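Local coordinates for protein ATP-dependent DNA ligase (Mycobacterium tuberculosis, PDB 6NHX) that seals breaks in double-stranded DNA at the expense of ATP, acting with Ku in mycobacterial non-homologous end joining, at residues 73-79 with 109-115; 223-229 with 286-292. The protein carries 1 engineered substitution. The contacts are given in a common frame with arbitrary orientation. Residue numbers count along the deposited sequence, not the author numbering.

Interaction 1: 73-79 with 109-115; sequences HHVVLDG and FDLLYLD. With ATP (adenosine-5'-triphosphate), chain B.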
loop_
_atom_site.group_PDB
_atom_site.type_symbol
_atom_site.label_atom_id
_atom_site.label_comp_id
_atom_site.label_asym_id
_atom_site.label_seq_id
_atom_site.Cartn_x
_atom_site.Cartn_y
_atom_site.Cartn_z
ATOM N N HIS A 73 28.926 -4.610 -2.524
ATOM C CA HIS A 73 28.213 -3.834 -3.526
ATOM C C HIS A 73 27.849 -2.448 -3.003
ATOM O O HIS A 73 27.706 -2.217 -1.799
ATOM C CB HIS A 73 26.917 -4.542 -3.932
ATOM C CG HIS A 73 27.116 -5.773 -4.759
ATOM N ND1 HIS A 73 27.545 -5.734 -6.068
ATOM C CD2 HIS A 73 26.920 -7.082 -4.468
ATOM C CE1 HIS A 73 27.620 -6.965 -6.542
ATOM N NE2 HIS A 73 27.238 -7.800 -5.594
ATOM N N HIS A 74 27.648 -1.526 -3.943
ATOM C CA HIS A 74 27.001 -0.250 -3.656
ATOM C C HIS A 74 25.794 -0.165 -4.579
ATOM O O HIS A 74 25.956 -0.061 -5.799
ATOM C CB HIS A 74 27.959 0.911 -3.893
ATOM C CG HIS A 74 27.330 2.261 -3.737
ATOM N ND1 HIS A 74 27.972 3.420 -4.116
ATOM C CD2 HIS A 74 26.124 2.639 -3.251
ATOM C CE1 HIS A 74 27.184 4.453 -3.873
ATOM N NE2 HIS A 74 26.056 4.007 -3.352
ATOM N N VAL A 75 24.589 -0.257 -4.014
ATOM C CA VAL A 75 23.377 -0.279 -4.822
ATOM C C VAL A 75 22.329 0.672 -4.266
ATOM O O VAL A 75 22.311 0.994 -3.071
ATOM C CB VAL A 75 22.761 -1.689 -4.984
ATOM C CG1 VAL A 75 23.716 -2.622 -5.703
ATOM C CG2 VAL A 75 22.343 -2.250 -3.631
ATOM N N VAL A 76 21.452 1.125 -5.153
ATOM C CA VAL A 76 20.214 1.789 -4.773
ATOM C C VAL A 76 19.070 0.976 -5.355
ATOM O O VAL A 76 19.024 0.728 -6.565
ATOM C CB VAL A 76 20.169 3.241 -5.264
ATOM C CG1 VAL A 76 18.803 3.847 -4.993
ATOM C CG2 VAL A 76 21.257 4.068 -4.599
ATOM N N LEU A 77 18.171 0.533 -4.485
ATOM C CA LEU A 77 17.018 -0.260 -4.866
ATOM C C LEU A 77 15.747 0.523 -4.593
ATOM O O LEU A 77 15.707 1.417 -3.743
ATOM C CB LEU A 77 16.963 -1.553 -4.045
ATOM C CG LEU A 77 18.242 -2.380 -4.141
ATOM C CD1 LEU A 77 18.438 -3.178 -2.864
ATOM C CD2 LEU A 77 18.174 -3.286 -5.344
ATOM N N ASP A 78 14.717 0.184 -5.350
ATOM C CA ASP A 78 13.360 0.667 -5.144
ATOM C C ASP A 78 12.491 -0.545 -4.857
ATOM O O ASP A 78 12.648 -1.591 -5.488
ATOM C CB ASP A 78 12.893 1.359 -6.424
ATOM C CG ASP A 78 11.548 2.061 -6.288
ATOM O OD1 ASP A 78 10.983 2.161 -5.176
ATOM O OD2 ASP A 78 11.053 2.528 -7.342
ATOM N N GLY A 79 11.574 -0.414 -3.906
ATOM C CA GLY A 79 10.692 -1.521 -3.614
ATOM C C GLY A 79 9.715 -1.166 -2.521
ATOM O O GLY A 79 9.507 0.007 -2.206
ATOM N N PHE A 109 11.790 -4.010 -6.497
ATOM C CA PHE A 109 11.284 -4.054 -7.865
ATOM C C PHE A 109 11.988 -3.117 -8.835
ATOM O O PHE A 109 11.644 -3.112 -10.027
ATOM C CB PHE A 109 9.750 -3.913 -7.951
ATOM C CG PHE A 109 9.168 -2.765 -7.160
ATOM C CD1 PHE A 109 9.479 -1.438 -7.470
ATOM C CD2 PHE A 109 8.229 -3.011 -6.141
ATOM C CE1 PHE A 109 8.911 -0.373 -6.751
ATOM C CE2 PHE A 109 7.660 -1.956 -5.424
ATOM C CZ PHE A 109 7.999 -0.643 -5.727
ATOM N N ASP A 110 12.982 -2.358 -8.382
ATOM C CA ASP A 110 13.796 -1.607 -9.326
ATOM C C ASP A 110 15.211 -1.487 -8.781
ATOM O O ASP A 110 15.465 -1.642 -7.580
ATOM C CB ASP A 110 13.204 -0.244 -9.706
ATOM C CG ASP A 110 13.326 0.038 -11.192
ATOM O OD1 ASP A 110 14.368 -0.351 -11.779
ATOM O OD2 ASP A 110 12.385 0.632 -11.774
ATOM N N LEU A 111 16.133 -1.210 -9.701
ATOM C CA LEU A 111 17.545 -1.023 -9.400
ATOM C C LEU A 111 17.940 0.282 -10.062
ATOM O O LEU A 111 17.825 0.415 -11.291
ATOM C CB LEU A 111 18.361 -2.179 -9.981
ATOM C CG LEU A 111 19.876 -2.116 -9.766
ATOM C CD1 LEU A 111 20.229 -2.225 -8.282
ATOM C CD2 LEU A 111 20.562 -3.227 -10.545
ATOM N N LEU A 112 18.332 1.267 -9.257
ATOM C CA LEU A 112 18.601 2.605 -9.771
ATOM C C LEU A 112 20.079 2.940 -9.851
ATOM O O LEU A 112 20.443 3.914 -10.523
ATOM C CB LEU A 112 17.913 3.663 -8.899
ATOM C CG LEU A 112 16.426 3.427 -8.620
ATOM C CD1 LEU A 112 15.830 4.611 -7.879
ATOM C CD2 LEU A 112 15.654 3.128 -9.910
ATOM N N TYR A 113 20.932 2.171 -9.188
ATOM C CA TYR A 113 22.363 2.406 -9.198
ATOM C C TYR A 113 23.013 1.093 -8.808
ATOM O O TYR A 113 22.545 0.415 -7.883
ATOM C CB TYR A 113 22.720 3.499 -8.189
ATOM C CG TYR A 113 24.201 3.780 -8.070
ATOM C CD1 TYR A 113 25.012 3.023 -7.228
ATOM C CD2 TYR A 113 24.789 4.822 -8.779
ATOM C CE1 TYR A 113 26.342 3.279 -7.117
ATOM C CE2 TYR A 113 26.133 5.091 -8.667
ATOM C CZ TYR A 113 26.909 4.309 -7.834
ATOM O OH TYR A 113 28.250 4.540 -7.685
ATOM N N LEU A 114 24.073 0.738 -9.525
ATOM C CA LEU A 114 24.785 -0.511 -9.261
ATOM C C LEU A 114 26.270 -0.284 -9.498
ATOM O O LEU A 114 26.695 -0.124 -10.649
ATOM C CB LEU A 114 24.249 -1.615 -10.171
ATOM C CG LEU A 114 24.975 -2.963 -10.192
ATOM C CD1 LEU A 114 24.863 -3.605 -8.846
ATOM C CD2 LEU A 114 24.387 -3.865 -11.262
ATOM N N ASP A 115 27.037 -0.255 -8.407
ATOM C CA ASP A 115 28.501 -0.374 -8.455
ATOM C C ASP A 115 29.125 0.589 -9.465
ATOM O O ASP A 115 29.952 0.212 -10.302
ATOM C CB ASP A 115 28.945 -1.817 -8.714
ATOM C CG ASP A 115 28.505 -2.757 -7.613
ATOM O OD1 ASP A 115 28.070 -3.887 -7.916
ATOM O OD2 ASP A 115 28.538 -2.351 -6.438
HETATM P PG ATP B . -0.081 6.485 -4.759
HETATM O O1G ATP B . 0.008 5.954 -6.176
HETATM O O2G ATP B . -0.109 7.996 -4.636
HETATM O O3G ATP B . 0.935 5.838 -3.835
HETATM P PB ATP B . -1.983 4.883 -3.212
HETATM O O1B ATP B . -3.473 4.954 -2.999
HETATM O O2B ATP B . -1.030 4.810 -2.039
HETATM O O3B ATP B . -1.554 6.072 -4.213
HETATM P PA ATP B . -2.572 2.563 -4.849
HETATM O O1A ATP B . -3.547 3.282 -5.730
HETATM O O2A ATP B . -2.957 1.592 -3.764
HETATM O O3A ATP B . -1.629 3.667 -4.185
HETATM O "O5'" ATP B . -1.387 1.960 -5.773
HETATM C "C5'" ATP B . -0.470 1.008 -5.243
HETATM C "C4'" ATP B . 0.667 1.695 -4.479
HETATM O "O4'" ATP B . 1.639 0.693 -4.181
HETATM C "C3'" ATP B . 1.380 2.766 -5.276
HETATM O "O3'" ATP B . 2.003 3.670 -4.369
HETATM C "C2'" ATP B . 2.450 1.957 -5.953
HETATM O "O2'" ATP B . 3.563 2.758 -6.375
HETATM C "C1'" ATP B . 2.858 0.965 -4.868
HETATM N N9 ATP B . 3.283 -0.334 -5.429
HETATM C C8 ATP B . 2.898 -1.560 -4.994
HETATM N N7 ATP B . 3.508 -2.544 -5.711
HETATM C C5 ATP B . 4.306 -1.924 -6.600
HETATM C C6 ATP B . 5.200 -2.363 -7.662
HETATM N N6 ATP B . 5.347 -3.666 -7.928
HETATM N N1 ATP B . 5.842 -1.421 -8.369
HETATM C C2 ATP B . 5.698 -0.111 -8.132
HETATM N N3 ATP B . 4.880 0.368 -7.182
HETATM C C4 ATP B . 4.161 -0.485 -6.419
HETATM O O HOH W 1 30.006 2.281 -6.681
#

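Interaction 2: 223-229 with 286-292; sequences FAGRVGT and RLRQSSW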
loop_
_atom_site.group_PDB
_atom_site.type_symbol
_atom_site.label_atom_id
_atom_site.label_comp_id
_atom_site.label_asym_id
_atom_site.label_seq_id
_atom_site.Cartn_x
_atom_site.Cartn_y
_atom_site.Cartn_z
ATOM N N PHE A 223 -24.025 7.458 6.390
ATOM C CA PHE A 223 -23.593 6.135 6.823
ATOM C C PHE A 223 -23.454 5.197 5.626
ATOM O O PHE A 223 -24.365 5.076 4.796
ATOM C CB PHE A 223 -24.624 5.610 7.823
ATOM C CG PHE A 223 -24.319 4.255 8.385
ATOM C CD1 PHE A 223 -25.314 3.291 8.459
ATOM C CD2 PHE A 223 -23.064 3.954 8.877
ATOM C CE1 PHE A 223 -25.056 2.045 8.995
ATOM C CE2 PHE A 223 -22.800 2.711 9.415
ATOM C CZ PHE A 223 -23.800 1.748 9.467
ATOM N N ALA A 224 -22.296 4.555 5.525
ATOM C CA ALA A 224 -21.981 3.675 4.412
ATOM C C ALA A 224 -21.845 2.217 4.829
ATOM O O ALA A 224 -21.560 1.361 3.979
ATOM C CB ALA A 224 -20.680 4.139 3.743
ATOM N N GLY A 225 -22.032 1.911 6.100
ATOM C CA GLY A 225 -22.025 0.543 6.573
ATOM C C GLY A 225 -20.958 0.299 7.621
ATOM O O GLY A 225 -20.109 1.140 7.916
ATOM N N ARG A 226 -21.046 -0.885 8.200
ATOM C CA ARG A 226 -20.033 -1.368 9.113
ATOM C C ARG A 226 -18.990 -2.139 8.322
ATOM O O ARG A 226 -19.329 -2.944 7.448
ATOM C CB ARG A 226 -20.676 -2.296 10.140
ATOM C CG ARG A 226 -19.675 -2.978 11.036
ATOM C CD ARG A 226 -20.296 -4.132 11.804
ATOM N NE ARG A 226 -21.582 -3.753 12.372
ATOM C CZ ARG A 226 -21.725 -3.013 13.464
ATOM N NH1 ARG A 226 -20.661 -2.575 14.124
ATOM N NH2 ARG A 226 -22.940 -2.711 13.899
ATOM N N VAL A 227 -17.723 -1.876 8.618
ATOM C CA VAL A 227 -16.606 -2.608 8.028
ATOM C C VAL A 227 -15.891 -3.351 9.143
ATOM O O VAL A 227 -15.435 -2.741 10.117
ATOM C CB VAL A 227 -15.644 -1.710 7.220
ATOM C CG1 VAL A 227 -14.943 -0.671 8.081
ATOM C CG2 VAL A 227 -14.626 -2.568 6.458
ATOM N N GLY A 228 -15.821 -4.671 9.021
ATOM C CA GLY A 228 -15.031 -5.442 9.960
ATOM C C GLY A 228 -13.553 -5.147 9.775
ATOM O O GLY A 228 -13.084 -4.886 8.666
ATOM N N THR A 229 -12.813 -5.176 10.883
ATOM C CA THR A 229 -11.379 -4.914 10.819
ATOM C C THR A 229 -10.577 -6.124 10.357
ATOM O O THR A 229 -9.456 -5.952 9.869
ATOM C CB THR A 229 -10.846 -4.445 12.179
ATOM O OG1 THR A 229 -10.984 -5.503 13.138
ATOM C CG2 THR A 229 -11.603 -3.212 12.663
ATOM N N ARG A 286 -25.077 1.954 0.959
ATOM C CA ARG A 286 -24.181 1.109 1.736
ATOM C C ARG A 286 -23.184 0.405 0.819
ATOM O O ARG A 286 -23.459 0.161 -0.355
ATOM C CB ARG A 286 -24.967 0.054 2.516
ATOM C CG ARG A 286 -26.129 0.608 3.332
ATOM C CD ARG A 286 -25.626 1.458 4.488
ATOM N NE ARG A 286 -26.718 1.912 5.347
ATOM C CZ ARG A 286 -27.246 1.176 6.319
ATOM N NH1 ARG A 286 -26.787 -0.051 6.543
ATOM N NH2 ARG A 286 -28.235 1.660 7.065
ATOM N N LEU A 287 -22.018 0.070 1.369
ATOM C CA LEU A 287 -20.984 -0.644 0.627
ATOM C C LEU A 287 -21.181 -2.146 0.811
ATOM O O LEU A 287 -21.158 -2.646 1.941
ATOM C CB LEU A 287 -19.596 -0.208 1.093
ATOM C CG LEU A 287 -19.244 1.248 0.797
ATOM C CD1 LEU A 287 -18.058 1.682 1.652
ATOM C CD2 LEU A 287 -18.935 1.451 -0.682
ATOM N N ARG A 288 -21.388 -2.860 -0.295
ATOM C CA ARG A 288 -21.510 -4.310 -0.245
ATOM C C ARG A 288 -20.133 -4.966 -0.249
ATOM O O ARG A 288 -19.176 -4.451 -0.840
ATOM C CB ARG A 288 -22.314 -4.830 -1.437
ATOM C CG ARG A 288 -23.807 -4.657 -1.298
ATOM C CD ARG A 288 -24.553 -5.573 -2.247
ATOM N NE ARG A 288 -25.952 -5.718 -1.856
ATOM C CZ ARG A 288 -26.972 -5.198 -2.531
ATOM N NH1 ARG A 288 -26.751 -4.505 -3.639
ATOM N NH2 ARG A 288 -28.212 -5.375 -2.100
ATOM N N GLN A 289 -20.045 -6.116 0.421
ATOM C CA GLN A 289 -18.828 -6.930 0.461
ATOM C C GLN A 289 -17.610 -6.086 0.818
ATOM O O GLN A 289 -16.559 -6.147 0.172
ATOM C CB GLN A 289 -18.628 -7.689 -0.847
ATOM C CG GLN A 289 -19.688 -8.749 -1.088
ATOM C CD GLN A 289 -19.445 -9.528 -2.355
ATOM O OE1 GLN A 289 -20.194 -9.406 -3.323
ATOM N NE2 GLN A 289 -18.389 -10.333 -2.363
ATOM N N SER A 290 -17.764 -5.281 1.860
ATOM C CA SER A 290 -16.713 -4.356 2.238
ATOM C C SER A 290 -15.573 -5.097 2.925
ATOM O O SER A 290 -15.768 -6.131 3.571
ATOM C CB SER A 290 -17.271 -3.272 3.162
ATOM O OG SER A 290 -17.815 -3.845 4.342
ATOM N N SER A 291 -14.362 -4.567 2.767
ATOM C CA SER A 291 -13.235 -5.066 3.533
ATOM C C SER A 291 -12.287 -3.912 3.809
ATOM O O SER A 291 -12.191 -2.960 3.031
ATOM C CB SER A 291 -12.501 -6.221 2.836
ATOM O OG SER A 291 -11.936 -5.815 1.603
ATOM N N TRP A 292 -11.578 -4.030 4.919
ATOM C CA TRP A 292 -10.707 -2.987 5.437
ATOM C C TRP A 292 -9.375 -3.014 4.698
ATOM O O TRP A 292 -8.672 -4.030 4.712
ATOM C CB TRP A 292 -10.482 -3.319 6.910
ATOM C CG TRP A 292 -9.523 -2.453 7.651
ATOM C CD1 TRP A 292 -8.306 -2.820 8.154
ATOM C CD2 TRP A 292 -9.724 -1.096 8.039
ATOM N NE1 TRP A 292 -7.724 -1.760 8.804
ATOM C CE2 TRP A 292 -8.576 -0.688 8.749
ATOM C CE3 TRP A 292 -10.754 -0.176 7.838
ATOM C CZ2 TRP A 292 -8.434 0.596 9.263
ATOM C CZ3 TRP A 292 -10.609 1.102 8.349
ATOM C CH2 TRP A 292 -9.457 1.475 9.053
HETATM O O HOH W 2 -20.363 -2.289 4.839
HETATM O O HOH W 3 -16.759 -5.972 6.503
#

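Interaction 1: 73-79 with 109-115
Strands 74-79 and 109-114 run antiparallel, with their axes 4.6 Å apart at closest and at 152°. The ladder starts with D115 N donating to H74 O at 2.8 Å. V76 N to Y113 O (3.0 Å) and L112 N to V76 O (2.8 Å) follow. D78 N to D110 O and D110 N to D78 O, both 3.0 Å, continue it. F109 N also reaches D78 O, at 2.8 Å. Two classic beta bulges interrupt the pairing: L112 and Y113 both face V76, and F109 and D110 both face D78. The first shifts the register by one between V76 and L77.

V75, L77, L111 and L114 share one face of the sheet, which helix 124-136 covers. V75 CG1 lies 3.5 Å from L114 CD1, and L77 CD2 lies 3.7 Å from L111 CD1. V76, D78, D110 and Y113 point to the other face. There D78 forms a salt bridge with R36 and a hydrogen bond with Y174. The end of D110 leads away from 73-79, and its OD1 forms a salt bridge with R127. Where strand 109-114 ends, the D115 carboxylate accepts two hydrogen bonds, from H73 ND1 to D115 OD1 (2.7 Å) and from H74 N to D115 OD2 (2.8 Å). The H74 and Y113 rings meet obliquely.

The F109 ring lies between G79 and the nucleotide. G79 CA sits over one face, 3.5 Å from the ring centroid, in a CH-pi contact. ATP C6 covers the opposite face, 3.4 Å from F109 CE2. The paired strands thus place an aromatic wall against the adenine in the nucleotide pocket of the ligase domain.

Interaction 2: 223-229 with 286-292
The side chain of R286 folds back through chi1 and chi2 in m and then extends through chi3 in t. F223 CE1 lies over one face of its guanidinium, 3.6 Å from R286 CZ. Next to them L287 N donates to A224 O at 2.9 Å, the one direct hydrogen bond between the segments. L287 (m, t) brings CD1 to 4.2 Å from A224 CB. G225 has phi 121° and psi 171°, where a CB would strike the preceding carbonyl.

V227 points toward 286-292 with chi1 in p. Its CG2 lies 3.7 Å from W292 N, and its CG1 is 4.2 Å from W292 CE3. W292 has chi1 in t, and its CB comes 3.5 Å from G228 O. S291 points away from 223-229, and its OG is hydrogen-bonded to R277.

Between these ends the segments separate. S290 points into the gap with chi1 in p, its OG 3.6 Å from R226 O. Water 2 donates to R226 O (2.9 Å) and L287 O (3.0 Å). Water 3 accepts from G228 N (3.0 Å) and donates to S290 O (3.1 Å). A loop entering strand 291-295 thus packs on strand 220-228, consistent with the OB domain of ATP-dependent DNA ligases.

How the interactions relate
After four earlier strands the chain reaches strand 74-82. It returns along strand 105-114, so interaction 1 closes a loop with 29 residues between its segments, including helix 92-96. This ties two strands of an antiparallel sheet in the ligase domain. The chain then passes into the C-terminal region. There interaction 2 closes a longer loop of 56 residues, joining strand 220-228 to the segment leading into strand 291-295. The loops are in series and neither nest nor cross. The centres of interactions 1 and 2 lie about 40 Å apart, on opposite sides of the chain's centre. ATP connects the two regions: F109 belongs to interaction 1, and R293, just after interaction 2, hydrogen-bonds the nucleotide.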